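PDB 2PPY: enoyl-CoA hydratase from Geobacillus kaustophilus, which probably catalyses the hydration of enoyl-CoA thioesters in fatty acid beta-oxidation. Local coordinates for residues Met128-Val140 and Met166-Ala178. Sequence-based numbering, arbitrary orientation.
Sequences MGDEAGKIGLPEV and MNITGETITPQEA
Ile135 and Ile173 face each other as a single antiparallel, hydrogen-bonded pair. Ile173 N gives Ile135 O a nearly straight bond (2.9 Å, N-H...O 174°). Ile135 N returns one to Ile173 O at 3.1 Å. The two side chains meet at a slant, CG2 of Ile135 lying 3.6 Å from CG1 of Ile173. CG1 of Ile135 is anti to the backbone N (chi1 179°), and CG2 is the branch that also touches Ala178 CB. Two residues on from Ile173, the side chains of Pro175 and selenomethionine Met128 cross at about a right angle. Pro175 CB is 3.9 Å from Met128 SE, and Pro175 CG lies 3.4 Å from Gly129 O.

In this crotonase-like fold the contact ties the end of sheet strand 125-129 and the following short strand 135-136 to the linker between helices 160-169 and 175-181. Thr174 and Glu177 form a capping box at the start of the second helix.

A bend at chi2 (69°) turns the amide of Gln176 toward Asp130, where NE2 makes a weak bond to Asp130 O. One water also joins that oxygen to Gln176 OE1. At the other end of the contact, Leu137 and Asn167 run alongside each other in one direction, with CD1 of Leu137 3.3 Å from OD1 of Asn167. Asn167 ND2 is hydrogen-bonded to Ala163 O, within the same helix. Val140 rests CG1 on Gly170 CA at 3.7 Å, while a second water bridges Leu137 O, Val140 N and Asn167 O.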
loop_
_atom_site.group_PDB
_atom_site.type_symbol
_atom_site.label_atom_id
_atom_site.label_comp_id
_atom_site.label_asym_id
_atom_site.label_seq_id
_atom_site.Cartn_x
_atom_site.Cartn_y
_atom_site.Cartn_z
HETATM N N MSE A 128 -29.435 -11.452 -6.783
HETATM C CA MSE A 128 -30.219 -11.086 -7.960
HETATM C C MSE A 128 -31.229 -12.138 -8.421
HETATM O O MSE A 128 -30.990 -13.336 -8.285
HETATM C CB MSE A 128 -29.254 -10.752 -9.099
HETATM C CG MSE A 128 -29.892 -10.227 -10.369
HETATM SE SE MSE A 128 -28.535 -9.438 -11.502
HETATM C CE MSE A 128 -29.462 -7.826 -12.036
ATOM N N GLY A 129 -32.352 -11.676 -8.972
ATOM C CA GLY A 129 -33.380 -12.584 -9.462
ATOM C C GLY A 129 -32.984 -13.204 -10.790
ATOM O O GLY A 129 -32.320 -12.549 -11.595
ATOM N N ASP A 130 -33.397 -14.445 -11.047
ATOM C CA ASP A 130 -33.005 -15.091 -12.299
ATOM C C ASP A 130 -33.615 -14.506 -13.569
ATOM O O ASP A 130 -33.306 -14.954 -14.669
ATOM C CB ASP A 130 -33.232 -16.615 -12.238
ATOM C CG ASP A 130 -34.682 -17.003 -11.992
ATOM O OD1 ASP A 130 -34.929 -18.218 -11.860
ATOM O OD2 ASP A 130 -35.565 -16.124 -11.931
ATOM N N GLU A 131 -34.463 -13.495 -13.416
ATOM C CA GLU A 131 -35.078 -12.828 -14.559
ATOM C C GLU A 131 -34.980 -11.317 -14.347
ATOM O O GLU A 131 -35.719 -10.541 -14.956
ATOM C CB GLU A 131 -36.552 -13.235 -14.696
ATOM C CG GLU A 131 -36.781 -14.725 -14.908
ATOM C CD GLU A 131 -38.240 -15.056 -15.199
ATOM O OE1 GLU A 131 -38.753 -14.616 -16.251
ATOM O OE2 GLU A 131 -38.876 -15.755 -14.380
ATOM N N ALA A 132 -34.050 -10.912 -13.483
ATOM C CA ALA A 132 -33.837 -9.506 -13.144
ATOM C C ALA A 132 -33.450 -8.610 -14.316
ATOM O O ALA A 132 -33.589 -7.393 -14.236
ATOM C CB ALA A 132 -32.784 -9.392 -12.039
ATOM N N GLY A 133 -32.951 -9.198 -15.395
ATOM C CA GLY A 133 -32.584 -8.388 -16.544
ATOM C C GLY A 133 -31.104 -8.241 -16.827
ATOM O O GLY A 133 -30.364 -9.228 -16.844
ATOM N N LYS A 134 -30.677 -6.999 -17.043
ATOM C CA LYS A 134 -29.284 -6.675 -17.370
ATOM C C LYS A 134 -28.495 -6.082 -16.211
ATOM O O LYS A 134 -29.031 -5.347 -15.380
ATOM C CB LYS A 134 -29.228 -5.661 -18.515
ATOM C CG LYS A 134 -30.059 -5.980 -19.745
ATOM C CD LYS A 134 -29.999 -4.799 -20.713
ATOM C CE LYS A 134 -30.829 -5.025 -21.964
ATOM N NZ LYS A 134 -30.751 -3.855 -22.887
ATOM N N ILE A 135 -27.206 -6.392 -16.175
ATOM C CA ILE A 135 -26.327 -5.859 -15.145
ATOM C C ILE A 135 -24.988 -5.531 -15.806
ATOM O O ILE A 135 -24.414 -6.361 -16.512
ATOM C CB ILE A 135 -26.151 -6.870 -13.974
ATOM C CG1 ILE A 135 -25.196 -6.298 -12.924
ATOM C CG2 ILE A 135 -25.663 -8.210 -14.504
ATOM C CD1 ILE A 135 -25.228 -7.048 -11.611
ATOM N N GLY A 136 -24.518 -4.302 -15.602
ATOM C CA GLY A 136 -23.261 -3.868 -16.190
ATOM C C GLY A 136 -23.035 -2.368 -16.076
ATOM O O GLY A 136 -23.791 -1.665 -15.405
ATOM N N LEU A 137 -21.991 -1.879 -16.739
ATOM C CA LEU A 137 -21.637 -0.462 -16.709
ATOM C C LEU A 137 -21.508 0.083 -18.138
ATOM O O LEU A 137 -20.430 0.047 -18.732
ATOM C CB LEU A 137 -20.314 -0.287 -15.962
ATOM C CG LEU A 137 -20.237 -0.772 -14.506
ATOM C CD1 LEU A 137 -18.798 -0.702 -14.021
ATOM C CD2 LEU A 137 -21.136 0.071 -13.619
ATOM N N PRO A 138 -22.611 0.600 -18.704
ATOM C CA PRO A 138 -22.597 1.138 -20.067
ATOM C C PRO A 138 -22.226 2.615 -20.240
ATOM O O PRO A 138 -22.407 3.164 -21.323
ATOM C CB PRO A 138 -24.012 0.849 -20.548
ATOM C CG PRO A 138 -24.815 1.116 -19.318
ATOM C CD PRO A 138 -23.996 0.460 -18.212
ATOM N N GLU A 139 -21.696 3.247 -19.197
ATOM C CA GLU A 139 -21.325 4.662 -19.262
ATOM C C GLU A 139 -20.488 5.076 -20.472
ATOM O O GLU A 139 -20.595 6.207 -20.951
ATOM C CB GLU A 139 -20.583 5.081 -17.988
ATOM C CG GLU A 139 -21.466 5.174 -16.758
ATOM C CD GLU A 139 -21.552 3.876 -15.975
ATOM O OE1 GLU A 139 -21.516 2.787 -16.589
ATOM O OE2 GLU A 139 -21.674 3.954 -14.735
ATOM N N VAL A 140 -19.645 4.174 -20.960
ATOM C CA VAL A 140 -18.798 4.488 -22.103
ATOM C C VAL A 140 -19.621 4.870 -23.340
ATOM O O VAL A 140 -19.150 5.621 -24.195
ATOM C CB VAL A 140 -17.879 3.294 -22.470
ATOM C CG1 VAL A 140 -18.705 2.147 -23.045
ATOM C CG2 VAL A 140 -16.828 3.736 -23.466
HETATM N N MSE A 166 -15.464 -5.331 -19.552
HETATM C CA MSE A 166 -16.841 -4.875 -19.389
HETATM C C MSE A 166 -17.018 -3.366 -19.468
HETATM O O MSE A 166 -17.994 -2.890 -20.048
HETATM C CB MSE A 166 -17.429 -5.380 -18.065
HETATM C CG MSE A 166 -17.819 -6.848 -18.083
HETATM SE SE MSE A 166 -18.654 -7.409 -16.438
HETATM C CE MSE A 166 -20.372 -6.540 -16.629
ATOM N N ASN A 167 -16.081 -2.617 -18.886
ATOM C CA ASN A 167 -16.151 -1.155 -18.884
ATOM C C ASN A 167 -15.892 -0.492 -20.242
ATOM O O ASN A 167 -16.596 0.456 -20.608
ATOM C CB ASN A 167 -15.168 -0.579 -17.850
ATOM C CG ASN A 167 -15.746 -0.534 -16.437
ATOM O OD1 ASN A 167 -16.412 0.430 -16.053
ATOM N ND2 ASN A 167 -15.498 -1.582 -15.663
ATOM N N ILE A 168 -14.894 -0.965 -20.987
ATOM C CA ILE A 168 -14.589 -0.348 -22.278
ATOM C C ILE A 168 -15.603 -0.678 -23.380
ATOM O O ILE A 168 -15.763 0.099 -24.321
ATOM C CB ILE A 168 -13.161 -0.697 -22.782
ATOM C CG1 ILE A 168 -13.041 -2.195 -23.051
ATOM C CG2 ILE A 168 -12.113 -0.230 -21.764
ATOM C CD1 ILE A 168 -11.713 -2.582 -23.658
ATOM N N THR A 169 -16.280 -1.821 -23.272
ATOM C CA THR A 169 -17.288 -2.190 -24.269
ATOM C C THR A 169 -18.647 -1.651 -23.814
ATOM O O THR A 169 -19.478 -1.274 -24.630
ATOM C CB THR A 169 -17.416 -3.726 -24.441
ATOM O OG1 THR A 169 -17.953 -4.300 -23.243
ATOM C CG2 THR A 169 -16.066 -4.356 -24.746
ATOM N N GLY A 170 -18.860 -1.620 -22.501
ATOM C CA GLY A 170 -20.109 -1.122 -21.950
ATOM C C GLY A 170 -21.222 -2.145 -22.018
ATOM O O GLY A 170 -22.378 -1.851 -21.716
ATOM N N GLU A 171 -20.875 -3.362 -22.412
ATOM C CA GLU A 171 -21.866 -4.417 -22.534
ATOM C C GLU A 171 -22.337 -4.992 -21.208
ATOM O O GLU A 171 -21.553 -5.197 -20.284
ATOM C CB GLU A 171 -21.331 -5.521 -23.452
ATOM C CG GLU A 171 -21.547 -5.209 -24.934
ATOM C CD GLU A 171 -20.642 -6.000 -25.857
ATOM O OE1 GLU A 171 -20.482 -7.220 -25.646
ATOM O OE2 GLU A 171 -20.098 -5.397 -26.807
ATOM N N THR A 172 -23.638 -5.237 -21.128
ATOM C CA THR A 172 -24.249 -5.785 -19.930
ATOM C C THR A 172 -24.374 -7.304 -20.041
ATOM O O THR A 172 -24.362 -7.863 -21.138
ATOM C CB THR A 172 -25.645 -5.170 -19.704
ATOM O OG1 THR A 172 -26.497 -5.495 -20.809
ATOM C CG2 THR A 172 -25.543 -3.651 -19.599
ATOM N N ILE A 173 -24.486 -7.971 -18.898
ATOM C CA ILE A 173 -24.606 -9.420 -18.878
ATOM C C ILE A 173 -25.863 -9.862 -18.133
ATOM O O ILE A 173 -26.623 -9.033 -17.640
ATOM C CB ILE A 173 -23.362 -10.061 -18.223
ATOM C CG1 ILE A 173 -23.189 -9.536 -16.797
ATOM C CG2 ILE A 173 -22.126 -9.746 -19.052
ATOM C CD1 ILE A 173 -22.015 -10.154 -16.054
ATOM N N THR A 174 -26.072 -11.170 -18.050
ATOM C CA THR A 174 -27.236 -11.726 -17.370
ATOM C C THR A 174 -26.922 -12.021 -15.910
ATOM O O THR A 174 -25.760 -12.020 -15.502
ATOM C CB THR A 174 -27.683 -13.054 -18.024
ATOM O OG1 THR A 174 -26.639 -14.028 -17.889
ATOM C CG2 THR A 174 -27.995 -12.851 -19.505
ATOM N N PRO A 175 -27.965 -12.273 -15.101
ATOM C CA PRO A 175 -27.785 -12.580 -13.678
ATOM C C PRO A 175 -26.903 -13.814 -13.528
ATOM O O PRO A 175 -26.012 -13.853 -12.677
ATOM C CB PRO A 175 -29.213 -12.837 -13.198
ATOM C CG PRO A 175 -30.026 -11.938 -14.075
ATOM C CD PRO A 175 -29.396 -12.153 -15.435
ATOM N N GLN A 176 -27.162 -14.819 -14.366
ATOM C CA GLN A 176 -26.399 -16.062 -14.350
ATOM C C GLN A 176 -24.920 -15.800 -14.619
ATOM O O GLN A 176 -24.057 -16.279 -13.884
ATOM C CB GLN A 176 -26.933 -17.043 -15.402
ATOM C CG GLN A 176 -28.326 -17.619 -15.129
ATOM C CD GLN A 176 -29.440 -16.590 -15.253
ATOM O OE1 GLN A 176 -29.387 -15.699 -16.102
ATOM N NE2 GLN A 176 -30.468 -16.726 -14.422
ATOM N N GLU A 177 -24.629 -15.047 -15.677
ATOM C CA GLU A 177 -23.247 -14.732 -16.024
ATOM C C GLU A 177 -22.615 -13.941 -14.887
ATOM O O GLU A 177 -21.437 -14.119 -14.565
ATOM C CB GLU A 177 -23.197 -13.928 -17.325
ATOM C CG GLU A 177 -23.844 -14.655 -18.510
ATOM C CD GLU A 177 -23.909 -13.811 -19.774
ATOM O OE1 GLU A 177 -24.285 -12.625 -19.682
ATOM O OE2 GLU A 177 -23.598 -14.340 -20.863
ATOM N N ALA A 178 -23.409 -13.071 -14.269
ATOM C CA ALA A 178 -22.927 -12.268 -13.159
ATOM C C ALA A 178 -22.509 -13.188 -12.017
ATOM O O ALA A 178 -21.486 -12.971 -11.367
ATOM C CB ALA A 178 -24.021 -11.310 -12.693
HETATM O O HOH W 1 -31.414 -14.417 -17.253
HETATM O O HOH W 2 -18.343 1.975 -19.327
HETATM O O HOH W 3 -20.354 -3.456 -18.643
#